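Side-chain contacts in kinesin-like protein (Caenorhabditis elegans, PDB 5X3E), which probably couples ATP hydrolysis to movement along microtubules, as a kinesin-6 motor whose structure was captured here without nucleotide: residues C40-Y45 with G58-V63; T95-T100 with E202-S207; R144-I149 with E268-V273; L363-E368 with Y386-L391; N397-E400 with K404-M407. All blocks are in the same frame, centred on the assembly; numbering follows the deposited sequence.

Contact 1: residues C40-Y45 with G58-V63; sequences CRLCPY and GSIQTV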
# COMPACT_ATOMS: atom_id res chain seq x y z
N CYS A 40 -10.59 -9.04 8.17
CA CYS A 40 -11.87 -8.54 7.70
C CYS A 40 -12.38 -7.47 8.66
O CYS A 40 -12.21 -7.59 9.88
CB CYS A 40 -12.88 -9.69 7.57
SG CYS A 40 -14.50 -9.21 6.97
N ARG A 41 -12.98 -6.42 8.11
CA ARG A 41 -13.47 -5.29 8.91
C ARG A 41 -14.90 -4.97 8.52
O ARG A 41 -15.16 -4.62 7.36
CB ARG A 41 -12.59 -4.06 8.75
CG ARG A 41 -13.09 -2.89 9.58
CD ARG A 41 -12.35 -1.61 9.30
NE ARG A 41 -12.52 -0.66 10.40
CZ ARG A 41 -12.05 0.58 10.40
NH1 ARG A 41 -11.39 1.04 9.34
NH2 ARG A 41 -12.25 1.36 11.45
N LEU A 42 -15.81 -5.05 9.49
CA LEU A 42 -17.20 -4.70 9.26
C LEU A 42 -17.40 -3.19 9.45
O LEU A 42 -16.90 -2.61 10.42
CB LEU A 42 -18.11 -5.45 10.24
CG LEU A 42 -17.98 -6.97 10.42
CD1 LEU A 42 -19.23 -7.52 11.12
CD2 LEU A 42 -17.70 -7.70 9.13
N CYS A 43 -18.12 -2.57 8.54
CA CYS A 43 -18.44 -1.16 8.72
C CYS A 43 -19.69 -1.02 9.59
O CYS A 43 -20.42 -1.99 9.81
CB CYS A 43 -18.66 -0.49 7.36
SG CYS A 43 -19.96 -1.26 6.41
N PRO A 44 -19.96 0.18 10.12
CA PRO A 44 -21.18 0.37 10.92
C PRO A 44 -22.44 0.06 10.12
O PRO A 44 -22.56 0.42 8.95
CB PRO A 44 -21.11 1.84 11.34
CG PRO A 44 -20.07 2.46 10.43
CD PRO A 44 -19.09 1.37 10.18
N TYR A 45 -23.38 -0.63 10.77
CA TYR A 45 -24.64 -1.04 10.16
C TYR A 45 -25.77 -0.91 11.18
O TYR A 45 -25.80 -1.66 12.16
CB TYR A 45 -24.56 -2.47 9.62
CG TYR A 45 -25.90 -3.03 9.20
CD1 TYR A 45 -26.64 -2.43 8.19
CD2 TYR A 45 -26.43 -4.16 9.81
CE1 TYR A 45 -27.86 -2.93 7.80
CE2 TYR A 45 -27.65 -4.68 9.42
CZ TYR A 45 -28.36 -4.06 8.42
OH TYR A 45 -29.58 -4.57 8.04
N GLY A 58 -12.51 -13.95 14.97
CA GLY A 58 -11.69 -14.48 13.90
C GLY A 58 -12.54 -15.27 12.92
O GLY A 58 -12.01 -15.98 12.06
N SER A 59 -13.87 -15.16 13.05
CA SER A 59 -14.80 -15.89 12.19
C SER A 59 -16.02 -15.03 11.90
O SER A 59 -16.38 -14.15 12.68
CB SER A 59 -15.25 -17.21 12.84
OG SER A 59 -14.13 -18.01 13.20
N ILE A 60 -16.67 -15.32 10.77
CA ILE A 60 -17.83 -14.57 10.29
C ILE A 60 -18.81 -15.55 9.66
O ILE A 60 -18.41 -16.42 8.88
CB ILE A 60 -17.42 -13.48 9.27
CG1 ILE A 60 -16.86 -12.26 9.99
CG2 ILE A 60 -18.61 -13.09 8.40
CD1 ILE A 60 -16.58 -11.11 9.06
N GLN A 61 -20.09 -15.40 10.00
CA GLN A 61 -21.13 -16.28 9.48
C GLN A 61 -22.01 -15.54 8.47
O GLN A 61 -22.39 -14.39 8.69
CB GLN A 61 -22.02 -16.81 10.61
CG GLN A 61 -23.13 -17.71 10.12
CD GLN A 61 -24.00 -18.23 11.24
OE1 GLN A 61 -25.23 -18.25 11.12
NE2 GLN A 61 -23.38 -18.65 12.33
N THR A 62 -22.34 -16.23 7.39
CA THR A 62 -23.24 -15.72 6.36
C THR A 62 -24.70 -15.84 6.81
O THR A 62 -25.07 -16.78 7.52
CB THR A 62 -23.01 -16.48 5.06
OG1 THR A 62 -21.61 -16.51 4.77
CG2 THR A 62 -23.72 -15.82 3.91
N VAL A 63 -25.53 -14.88 6.39
CA VAL A 63 -26.93 -14.82 6.80
C VAL A 63 -27.79 -14.47 5.59
O VAL A 63 -27.70 -13.35 5.07
CB VAL A 63 -27.17 -13.81 7.93
CG1 VAL A 63 -28.67 -13.71 8.24
CG2 VAL A 63 -26.38 -14.19 9.18
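One methyl does the work here: Ile-60 CD1 meets both Cys-40 and Leu-42. The isoleucine is stretched out, with CG1 anti to its carbonyl carbon (chi1 -79°) and CD1 carried on by an extended second torsion, which brings the end of the longer branch to the strand 37-42. Ile-60 CD1 stops 3.5 Å from Cys-40 SG and 3.6 Å from Leu-42 CD2. Cys-40 swings its sulfur anti to the backbone N (chi1 -179°) to reach that methyl, whereas Leu-42 offers only its CD2 branch; the leucine and isoleucine side chains run past each other in opposite senses. Leu-52, on the next strand of the small antiparallel sheet, touches both Leu-42 and Ile-60, and Val-411 packs on Cys-40 and Leu-42 from the neighbouring strand of the central sheet. No hydrogen bond links the two segments, so these two, one from each sheet, meet through buried apolar groups, joined by van der Waals contact and the exclusion of water.

Contact 2: residues T95-T100 with E202-S207; sequences TVFERT and EAIKLS. With SO4 (sulfate ion), chain T; SO4 (sulfate ion), chain Q.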
# COMPACT_ATOMS: atom_id res chain seq x y z
N THR A 95 -7.26 0.85 16.63
CA THR A 95 -7.17 -0.59 16.81
C THR A 95 -6.83 -1.29 15.51
O THR A 95 -5.98 -2.20 15.48
CB THR A 95 -8.48 -1.14 17.39
OG1 THR A 95 -8.70 -0.58 18.69
CG2 THR A 95 -8.43 -2.65 17.49
N VAL A 96 -7.48 -0.89 14.41
CA VAL A 96 -7.15 -1.44 13.10
C VAL A 96 -5.68 -1.19 12.77
O VAL A 96 -4.95 -2.11 12.41
CB VAL A 96 -8.07 -0.85 12.02
CG1 VAL A 96 -7.58 -1.25 10.63
CG2 VAL A 96 -9.48 -1.33 12.23
N PHE A 97 -5.23 0.06 12.93
CA PHE A 97 -3.88 0.44 12.54
C PHE A 97 -2.82 -0.41 13.25
O PHE A 97 -1.88 -0.90 12.61
CB PHE A 97 -3.65 1.92 12.81
CG PHE A 97 -2.22 2.34 12.71
CD1 PHE A 97 -1.59 2.36 11.48
CD2 PHE A 97 -1.51 2.72 13.84
CE1 PHE A 97 -0.26 2.75 11.37
CE2 PHE A 97 -0.19 3.11 13.74
CZ PHE A 97 0.44 3.13 12.51
N GLU A 98 -2.95 -0.59 14.56
CA GLU A 98 -1.96 -1.37 15.29
C GLU A 98 -1.97 -2.84 14.85
O GLU A 98 -0.91 -3.47 14.75
CB GLU A 98 -2.18 -1.27 16.79
CG GLU A 98 -2.09 0.14 17.34
CD GLU A 98 -2.07 0.17 18.85
OE1 GLU A 98 -1.68 -0.86 19.45
OE2 GLU A 98 -2.45 1.20 19.44
N ARG A 99 -3.15 -3.40 14.62
CA ARG A 99 -3.29 -4.80 14.25
C ARG A 99 -2.96 -5.06 12.78
O ARG A 99 -2.67 -6.20 12.41
CB ARG A 99 -4.71 -5.27 14.60
CG ARG A 99 -4.99 -6.74 14.39
CD ARG A 99 -3.90 -7.61 14.98
NE ARG A 99 -4.12 -9.02 14.69
CZ ARG A 99 -3.82 -9.60 13.53
NH1 ARG A 99 -3.29 -8.89 12.54
NH2 ARG A 99 -4.05 -10.90 13.36
N THR A 100 -2.96 -4.02 11.96
CA THR A 100 -2.82 -4.13 10.52
C THR A 100 -1.49 -3.61 9.98
O THR A 100 -0.99 -4.14 8.99
CB THR A 100 -3.99 -3.39 9.85
OG1 THR A 100 -5.17 -4.21 9.91
CG2 THR A 100 -3.73 -3.05 8.44
N GLU A 202 -0.36 10.68 14.65
CA GLU A 202 -0.00 9.57 15.52
C GLU A 202 1.31 9.87 16.24
O GLU A 202 2.28 10.30 15.61
CB GLU A 202 0.12 8.27 14.73
CG GLU A 202 -1.16 7.46 14.67
CD GLU A 202 -1.47 6.76 15.97
OE1 GLU A 202 -0.58 6.72 16.85
OE2 GLU A 202 -2.61 6.26 16.12
N ALA A 203 1.33 9.64 17.55
CA ALA A 203 2.52 9.87 18.35
C ALA A 203 3.35 8.61 18.56
O ALA A 203 4.48 8.72 19.05
CB ALA A 203 2.13 10.46 19.72
N ILE A 204 2.82 7.44 18.20
CA ILE A 204 3.51 6.17 18.40
C ILE A 204 4.90 6.23 17.78
O ILE A 204 5.08 6.67 16.64
CB ILE A 204 2.69 5.02 17.79
CG1 ILE A 204 1.43 4.76 18.61
CG2 ILE A 204 3.52 3.75 17.71
CD1 ILE A 204 0.59 3.61 18.06
N LYS A 205 5.91 5.79 18.54
CA LYS A 205 7.27 5.61 18.05
C LYS A 205 7.66 4.15 18.23
O LYS A 205 7.67 3.65 19.36
CB LYS A 205 8.26 6.53 18.77
CG LYS A 205 7.88 8.00 18.73
CD LYS A 205 9.11 8.89 18.65
CE LYS A 205 8.72 10.34 18.35
NZ LYS A 205 9.85 11.13 17.80
N LEU A 206 7.94 3.48 17.13
CA LEU A 206 8.42 2.10 17.16
C LEU A 206 9.94 2.08 17.18
O LEU A 206 10.60 2.99 16.68
CB LEU A 206 7.91 1.32 15.95
CG LEU A 206 6.39 1.31 15.72
CD1 LEU A 206 6.07 0.51 14.47
CD2 LEU A 206 5.68 0.74 16.94
N SER A 207 10.49 1.02 17.77
CA SER A 207 11.93 0.83 17.76
C SER A 207 12.31 -0.22 16.72
O SER A 207 11.48 -1.01 16.27
CB SER A 207 12.43 0.39 19.13
OG SER A 207 11.96 -0.92 19.41
S SO4 T . 7.86 -1.22 19.88
O1 SO4 T . 7.24 -0.00 20.38
O2 SO4 T . 8.42 -1.98 21.00
O3 SO4 T . 6.87 -2.04 19.18
O4 SO4 T . 8.94 -0.87 18.95
S SO4 Q . -5.31 -9.99 18.15
O1 SO4 Q . -5.85 -8.76 17.58
O2 SO4 Q . -6.08 -10.35 19.34
O3 SO4 Q . -5.38 -11.07 17.17
O4 SO4 Q . -3.92 -9.78 18.53
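Phe-97 and Ile-204 meet with the ring edge on: Ile-204 CD1 lies near the plane of the phenyl ring, 4.4 Å from Phe-97 CE2. Ile-204 extends fully, its CG1 anti to the carbonyl carbon (chi1 -70°), and the same CD1 also comes to 4.1 Å from Glu-98 OE2, the two side chains slanting across one another. Glu-202 approaches the Phe-97 ring obliquely, with OE2 4.4 Å from CD2. That carboxylate is engaged elsewhere, in a salt bridge to Arg-144. All of these are loose van der Waals approaches, and no hydrogen bond crosses the contact.

At the far end of segment 202-207, Ser-207 N gives a nearly straight bond of 2.7 Å to O4 of a sulfate, and Ser-207 OG adds a second to the same oxygen. Arg-99, on another flank of the helix, has only weak bonds from NE to a second sulfate, which sits at the guanidinium edge; its NH2 pairs with Glu-37. Both ions probably come from the crystallisation liquor. A leucine in place of Arg-99 would probably cost Glu-37 one of its two arginine partners, Arg-406 remaining, and leave the sulfate without its weak NE donor.

Helix 93-109 is thus bordered by the loop before strand 213-225, while Phe-97 also presses on helix 141-152, Val-96 and Arg-99 on strand 86-87, and Thr-100 on strand 404-411.

Contact 3: residues R144-I149 with E268-V273; sequences RTLDVI and EEALEV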
# COMPACT_ATOMS: atom_id res chain seq x y z
N ARG A 144 -1.50 7.45 9.46
CA ARG A 144 -0.90 6.93 10.68
C ARG A 144 0.41 6.20 10.39
O ARG A 144 1.38 6.33 11.14
CB ARG A 144 -1.88 5.99 11.40
CG ARG A 144 -3.16 6.67 11.87
CD ARG A 144 -4.07 5.67 12.56
NE ARG A 144 -5.39 6.25 12.83
CZ ARG A 144 -5.73 6.82 13.98
NH1 ARG A 144 -4.86 6.87 14.97
NH2 ARG A 144 -6.95 7.32 14.13
N THR A 145 0.44 5.42 9.30
CA THR A 145 1.67 4.76 8.90
C THR A 145 2.76 5.79 8.61
O THR A 145 3.91 5.65 9.06
CB THR A 145 1.43 3.87 7.69
OG1 THR A 145 0.56 2.79 8.06
CG2 THR A 145 2.74 3.29 7.20
N LEU A 146 2.43 6.83 7.84
CA LEU A 146 3.41 7.88 7.57
C LEU A 146 3.88 8.53 8.87
O LEU A 146 5.08 8.81 9.03
CB LEU A 146 2.82 8.94 6.64
CG LEU A 146 2.54 8.54 5.19
CD1 LEU A 146 1.69 9.61 4.51
CD2 LEU A 146 3.86 8.30 4.45
N ASP A 147 2.95 8.81 9.79
CA ASP A 147 3.32 9.38 11.08
C ASP A 147 4.31 8.49 11.81
O ASP A 147 5.39 8.94 12.22
CB ASP A 147 2.06 9.57 11.94
CG ASP A 147 1.25 10.78 11.53
OD1 ASP A 147 1.84 11.76 11.03
OD2 ASP A 147 0.01 10.74 11.72
N VAL A 148 3.97 7.21 11.97
CA VAL A 148 4.78 6.30 12.77
C VAL A 148 6.15 6.08 12.13
O VAL A 148 7.16 5.99 12.83
CB VAL A 148 4.02 4.99 12.99
CG1 VAL A 148 4.92 3.95 13.60
CG2 VAL A 148 2.82 5.24 13.89
N ILE A 149 6.19 5.95 10.80
CA ILE A 149 7.47 5.81 10.10
C ILE A 149 8.38 6.98 10.44
O ILE A 149 9.52 6.80 10.91
CB ILE A 149 7.27 5.69 8.58
CG1 ILE A 149 6.72 4.30 8.22
CG2 ILE A 149 8.57 5.95 7.82
CD1 ILE A 149 6.19 4.23 6.80
N GLU A 268 3.93 15.14 7.22
CA GLU A 268 3.17 16.23 6.64
C GLU A 268 3.46 16.40 5.15
O GLU A 268 2.54 16.48 4.33
CB GLU A 268 3.49 17.52 7.39
CG GLU A 268 2.76 18.72 6.87
CD GLU A 268 1.27 18.57 6.94
OE1 GLU A 268 0.76 17.89 7.86
OE2 GLU A 268 0.59 19.13 6.06
N GLU A 269 4.74 16.44 4.78
CA GLU A 269 5.09 16.61 3.38
C GLU A 269 4.63 15.42 2.54
O GLU A 269 4.17 15.59 1.41
CB GLU A 269 6.60 16.83 3.24
CG GLU A 269 7.08 17.07 1.82
CD GLU A 269 8.46 17.68 1.77
OE1 GLU A 269 8.65 18.68 1.04
OE2 GLU A 269 9.37 17.16 2.46
N ALA A 270 4.72 14.21 3.10
CA ALA A 270 4.28 13.02 2.38
C ALA A 270 2.79 13.06 2.11
O ALA A 270 2.33 12.66 1.03
CB ALA A 270 4.64 11.76 3.18
N LEU A 271 2.01 13.55 3.07
CA LEU A 271 0.58 13.69 2.87
C LEU A 271 0.24 14.75 1.84
O LEU A 271 -0.76 14.62 1.13
CB LEU A 271 -0.10 14.01 4.20
CG LEU A 271 -0.33 12.80 5.10
CD1 LEU A 271 -0.75 13.24 6.50
CD2 LEU A 271 -1.38 11.90 4.48
N GLU A 272 1.04 15.83 1.76
CA GLU A 272 0.83 16.81 0.71
C GLU A 272 1.03 16.19 -0.67
O GLU A 272 0.29 16.49 -1.61
CB GLU A 272 1.78 18.00 0.89
CG GLU A 272 1.46 18.90 2.07
CD GLU A 272 2.41 20.09 2.19
OE1 GLU A 272 3.27 20.26 1.30
OE2 GLU A 272 2.29 20.85 3.18
N VAL A 273 2.02 15.31 -0.79
CA VAL A 273 2.24 14.61 -2.05
C VAL A 273 1.09 13.65 -2.33
O VAL A 273 0.59 13.57 -3.46
CB VAL A 273 3.60 13.89 -2.02
CG1 VAL A 273 3.76 12.98 -3.22
CG2 VAL A 273 4.72 14.91 -2.01
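Leu-146 and Ala-270 mark the closest CA atoms of segments 144-149 and 268-273, on helices 141-152 and 267-281, 7.4 Å apart. Both segments are regular alpha-helix, with i to i-4 backbone bonds such as Val-148 N to Arg-144 O. Such closeness suits the small alanine, whose CB takes Leu-146 CD2 at 3.8 Å. The other methyl, Leu-146 CD1, touches CG and CD2 of Leu-271, each at 3.8 Å, the two leucines lying aslant. Leu-146 thus straddles two successive residues, CD2 on Ala-270 and CD1 on both Leu-271 and Ala-270 CB. Its CG stands anti to the carbonyl carbon (chi1 -69°), which sends both methyls toward that helix. Ile-301 of strand 296-307 also touches Leu-146, and Val-264 touches Ala-270. Arg-199 forms salt bridges to both Asp-147 and Glu-268, which probably offsets the two like charges, 7.0 Å apart from Asp-147 OD1 to Glu-268 OE1. Chemically, then, these segments meet through aliphatic carbons, with no hydrogen bond across them, beside two acids that share Arg-199.

Contact 4: residues L363-E368 with Y386-L391; sequences LRQCIE and YRQSKL. With SO4 (sulfate ion), chain K; SO4 (sulfate ion), chain M.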
# COMPACT_ATOMS: atom_id res chain seq x y z
N LEU A 363 -5.83 -11.82 -8.74
CA LEU A 363 -5.31 -11.65 -7.39
C LEU A 363 -5.73 -12.80 -6.49
O LEU A 363 -4.91 -13.35 -5.74
CB LEU A 363 -5.78 -10.32 -6.81
CG LEU A 363 -5.27 -9.98 -5.40
CD1 LEU A 363 -3.76 -9.97 -5.37
CD2 LEU A 363 -5.84 -8.64 -4.95
N ARG A 364 -7.01 -13.18 -6.54
CA ARG A 364 -7.50 -14.31 -5.77
C ARG A 364 -6.70 -15.57 -6.08
O ARG A 364 -6.17 -16.23 -5.18
CB ARG A 364 -8.99 -14.54 -6.04
CG ARG A 364 -9.81 -14.95 -4.82
CD ARG A 364 -11.13 -15.62 -5.22
NE ARG A 364 -11.74 -14.98 -6.39
CZ ARG A 364 -12.64 -14.00 -6.33
NH1 ARG A 364 -13.05 -13.53 -5.16
NH2 ARG A 364 -13.13 -13.49 -7.45
N GLN A 365 -6.60 -15.92 -7.37
CA GLN A 365 -5.85 -17.10 -7.78
C GLN A 365 -4.41 -17.04 -7.29
O GLN A 365 -3.84 -18.05 -6.87
CB GLN A 365 -5.90 -17.25 -9.30
CG GLN A 365 -7.30 -17.33 -9.88
CD GLN A 365 -7.31 -17.24 -11.39
OE1 GLN A 365 -6.27 -17.36 -12.04
NE2 GLN A 365 -8.49 -17.04 -11.97
N CYS A 366 -3.80 -15.85 -7.33
CA CYS A 366 -2.39 -15.73 -6.98
C CYS A 366 -2.14 -15.94 -5.49
O CYS A 366 -1.18 -16.62 -5.11
CB CYS A 366 -1.84 -14.39 -7.46
SG CYS A 366 -1.55 -14.37 -9.25
N ILE A 367 -2.99 -15.38 -4.62
CA ILE A 367 -2.76 -15.60 -3.19
C ILE A 367 -3.09 -17.04 -2.81
O ILE A 367 -2.56 -17.55 -1.81
CB ILE A 367 -3.56 -14.64 -2.27
CG1 ILE A 367 -4.98 -15.15 -2.04
CG2 ILE A 367 -3.58 -13.22 -2.83
CD1 ILE A 367 -5.65 -14.52 -0.85
N GLU A 368 -3.95 -17.71 -3.58
CA GLU A 368 -4.22 -19.12 -3.32
C GLU A 368 -3.02 -19.97 -3.71
O GLU A 368 -2.66 -20.92 -2.99
CB GLU A 368 -5.47 -19.58 -4.06
CG GLU A 368 -6.76 -19.04 -3.44
CD GLU A 368 -8.01 -19.58 -4.10
OE1 GLU A 368 -8.37 -20.75 -3.84
OE2 GLU A 368 -8.64 -18.83 -4.87
N TYR A 386 0.98 -14.49 -12.20
CA TYR A 386 0.99 -13.05 -11.97
C TYR A 386 0.92 -12.23 -13.25
O TYR A 386 0.62 -11.03 -13.17
CB TYR A 386 2.22 -12.63 -11.15
CG TYR A 386 3.56 -13.01 -11.75
CD1 TYR A 386 4.14 -12.25 -12.76
CD2 TYR A 386 4.24 -14.13 -11.29
CE1 TYR A 386 5.36 -12.60 -13.30
CE2 TYR A 386 5.46 -14.48 -11.83
CZ TYR A 386 6.02 -13.71 -12.83
OH TYR A 386 7.23 -14.06 -13.36
N ARG A 387 1.17 -12.83 -14.41
CA ARG A 387 1.15 -12.05 -15.65
C ARG A 387 -0.26 -11.83 -16.19
O ARG A 387 -0.42 -11.06 -17.14
CB ARG A 387 2.00 -12.73 -16.72
CG ARG A 387 3.47 -12.78 -16.36
CD ARG A 387 4.31 -13.42 -17.45
NE ARG A 387 5.70 -13.50 -17.03
CZ ARG A 387 6.56 -12.49 -17.14
NH1 ARG A 387 6.17 -11.33 -17.65
NH2 ARG A 387 7.82 -12.64 -16.73
N GLN A 388 -1.27 -12.47 -15.61
CA GLN A 388 -2.63 -12.38 -16.14
C GLN A 388 -3.27 -11.01 -15.91
O GLN A 388 -4.38 -10.78 -16.40
CB GLN A 388 -3.50 -13.48 -15.53
CG GLN A 388 -2.93 -14.88 -15.72
CD GLN A 388 -3.93 -15.97 -15.37
OE1 GLN A 388 -4.95 -15.71 -14.73
NE2 GLN A 388 -3.64 -17.20 -15.79
N SER A 389 -2.63 -10.12 -15.15
CA SER A 389 -3.13 -8.76 -15.01
C SER A 389 -1.99 -7.82 -14.63
O SER A 389 -1.01 -8.23 -14.02
CB SER A 389 -4.25 -8.68 -13.96
OG SER A 389 -3.75 -9.05 -12.69
N LYS A 390 -2.15 -6.54 -15.01
CA LYS A 390 -1.13 -5.55 -14.70
C LYS A 390 -0.92 -5.42 -13.19
O LYS A 390 0.22 -5.34 -12.72
CB LYS A 390 -1.50 -4.19 -15.29
CG LYS A 390 -0.65 -3.75 -16.48
CD LYS A 390 -1.01 -4.52 -17.75
CE LYS A 390 -0.40 -3.87 -18.98
NZ LYS A 390 -0.90 -4.49 -20.24
N LEU A 391 -2.02 -5.42 -12.43
CA LEU A 391 -1.94 -5.22 -10.99
C LEU A 391 -1.13 -6.34 -10.34
O LEU A 391 -0.24 -6.09 -9.52
CB LEU A 391 -3.34 -5.16 -10.40
CG LEU A 391 -3.45 -5.06 -8.87
CD1 LEU A 391 -2.87 -3.76 -8.34
CD2 LEU A 391 -4.89 -5.23 -8.42
S SO4 K . 1.37 -16.77 -16.40
O1 SO4 K . 1.85 -16.01 -15.25
O2 SO4 K . -0.01 -17.18 -16.19
O3 SO4 K . 1.45 -15.94 -17.60
O4 SO4 K . 2.20 -17.96 -16.58
S SO4 M . 8.95 -9.50 -16.05
O1 SO4 M . 9.13 -8.05 -16.02
O2 SO4 M . 8.70 -10.02 -14.71
O3 SO4 M . 7.82 -9.81 -16.93
O4 SO4 M . 10.15 -10.13 -16.58
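The long helix 350-375, which follows the switch II region in kinesin motors, meets the start of the next helical element here. Cys-366 faces Tyr-386, with SG 3.9 Å from both the backbone N and CA of the tyrosine; the sulfur, anti to its own carbonyl carbon (chi1 -76°), rests against backbone rather than ring. Further out, Gln-365 and Gln-388 cross at about a right angle with their amide planes 87° apart. As modelled, Gln-365 OE1 and Gln-388 OE1 are 3.4 Å apart, two acceptors with no bond between them.

Arg-387 runs out extended from CG to NE and lays one guanidinium face over Tyr-386, CE1 standing 3.8 Å above its plane toward the rim. A sulfate lies at the edge of that guanidinium, with a weak bond from NH2 to O3, and a second sulfate takes a weak bond from Arg-387 N; both ions probably come from the crystallisation liquor. Ser-389 occupies the N-cap position of helix 390-394, its side chain capping a backbone N, and its OG also bonds to Thr-392 OG1. In kinesins the switch II helix, the loop after it and the following helix generally form part of the microtubule-facing surface.

Contact 5: residues N397-E400 with K404-M407; sequences NYLE and KIRM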
# COMPACT_ATOMS: atom_id res chain seq x y z
N ASN A 397 6.90 -9.99 -6.85
CA ASN A 397 7.82 -10.37 -5.78
C ASN A 397 7.07 -10.83 -4.54
O ASN A 397 7.38 -11.88 -3.96
CB ASN A 397 8.75 -9.20 -5.46
CG ASN A 397 9.52 -8.72 -6.68
OD1 ASN A 397 9.43 -7.55 -7.07
ND2 ASN A 397 10.28 -9.62 -7.29
N TYR A 398 6.08 -10.04 -4.10
CA TYR A 398 5.29 -10.41 -2.93
C TYR A 398 4.55 -11.72 -3.16
O TYR A 398 4.54 -12.61 -2.29
CB TYR A 398 4.30 -9.29 -2.60
CG TYR A 398 4.93 -7.98 -2.18
CD1 TYR A 398 5.08 -6.94 -3.09
CD2 TYR A 398 5.36 -7.77 -0.87
CE1 TYR A 398 5.65 -5.73 -2.72
CE2 TYR A 398 5.93 -6.56 -0.49
CZ TYR A 398 6.07 -5.55 -1.41
OH TYR A 398 6.63 -4.35 -1.04
N LEU A 399 3.89 -11.86 -4.31
CA LEU A 399 3.10 -13.06 -4.57
C LEU A 399 3.95 -14.30 -4.78
O LEU A 399 3.43 -15.42 -4.68
CB LEU A 399 2.20 -12.82 -5.78
CG LEU A 399 1.17 -11.74 -5.49
CD1 LEU A 399 0.61 -11.17 -6.77
CD2 LEU A 399 0.06 -12.33 -4.64
N GLU A 400 5.24 -14.14 -5.10
CA GLU A 400 6.18 -15.25 -5.10
C GLU A 400 6.84 -15.43 -3.74
O GLU A 400 7.86 -16.13 -3.64
CB GLU A 400 7.22 -15.06 -6.20
CG GLU A 400 6.69 -15.36 -7.59
CD GLU A 400 7.76 -15.22 -8.66
OE1 GLU A 400 8.84 -14.70 -8.35
OE2 GLU A 400 7.51 -15.65 -9.81
N LYS A 404 6.07 -9.37 3.16
CA LYS A 404 4.89 -9.66 3.96
C LYS A 404 3.65 -9.06 3.31
O LYS A 404 3.66 -7.87 2.95
CB LYS A 404 5.06 -9.13 5.38
CG LYS A 404 3.81 -9.22 6.24
CD LYS A 404 3.53 -10.63 6.70
CE LYS A 404 2.38 -10.65 7.70
NZ LYS A 404 2.15 -11.99 8.30
N ILE A 405 2.61 -9.86 3.14
CA ILE A 405 1.35 -9.43 2.53
C ILE A 405 0.26 -9.52 3.58
O ILE A 405 0.09 -10.55 4.23
CB ILE A 405 0.98 -10.27 1.30
CG1 ILE A 405 2.11 -10.29 0.28
CG2 ILE A 405 -0.30 -9.75 0.66
CD1 ILE A 405 1.77 -11.12 -0.95
N ARG A 406 -0.49 -8.43 3.75
CA ARG A 406 -1.71 -8.46 4.56
C ARG A 406 -2.85 -7.87 3.74
O ARG A 406 -2.73 -6.77 3.20
CB ARG A 406 -1.55 -7.68 5.88
CG ARG A 406 -2.85 -7.57 6.67
CD ARG A 406 -2.64 -7.16 8.14
NE ARG A 406 -1.83 -8.12 8.89
CZ ARG A 406 -0.62 -7.87 9.37
NH1 ARG A 406 -0.06 -6.68 9.18
NH2 ARG A 406 0.05 -8.80 10.04
N MET A 407 -3.96 -8.59 3.68
CA MET A 407 -5.15 -8.14 2.98
C MET A 407 -6.25 -7.82 3.99
O MET A 407 -6.52 -8.62 4.90
CB MET A 407 -5.63 -9.18 1.97
CG MET A 407 -6.89 -8.77 1.23
SD MET A 407 -6.92 -9.35 -0.48
CE MET A 407 -6.04 -10.89 -0.30
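Ile-405 and Tyr-398 are the two residues with the most surface buried by the contact. Ile-405 CD1 meets the last turn of the helix, 3.5 Å from Tyr-398 CB and 3.4 Å from Tyr-398 O, with its CG1 3.8 Å from the same CB. With CG1 anti to the carbonyl carbon (chi1 -55°) and CD1 extended beyond it, the isoleucine reaches the helix by its longest branch. Ile-405 CD1 also comes to 4.2 Å from Leu-399 CD2. CG1 of Ile-405 lies oblique to the ring of Tyr-398, whose OH is weakly bonded to Gln-328. A helix end and the strand after it are thus folded back on one another over a very short connection, and strand 404-411 enters the central sheet between strands 37-42 and 114-119, the P-loop NTPase core of the motor. Lys-404 contributes mainly backbone, its O lying 4.2 Å from Tyr-398 CD2; the side chain points away, and its NZ bonds to Ser-35 O. Leu-370 and Phe-117 also touch Ile-405.

In the fold
From the N terminus, contact 1 closes first, over a 12-residue connection that includes strand 52-54, and ties strand 37-42 of the central sheet to the small antiparallel sheet. Contacts 2 and 3 come next and cross, their segments alternating along the chain; each spans more than a hundred residues, and their centres lie about 13 Å apart, with helix 141-152 common ground between helix 93-109 and helix 267-281. Contacts 4 and 5 follow in series on the other side of the chain's centre from contact 3. Contact 4 closes over 17 intervening residues, contact 5 over only three, and they touch where Ile-367 meets Met-407. Thr-100 O to Arg-406 NH1 links contact 2 to contact 5.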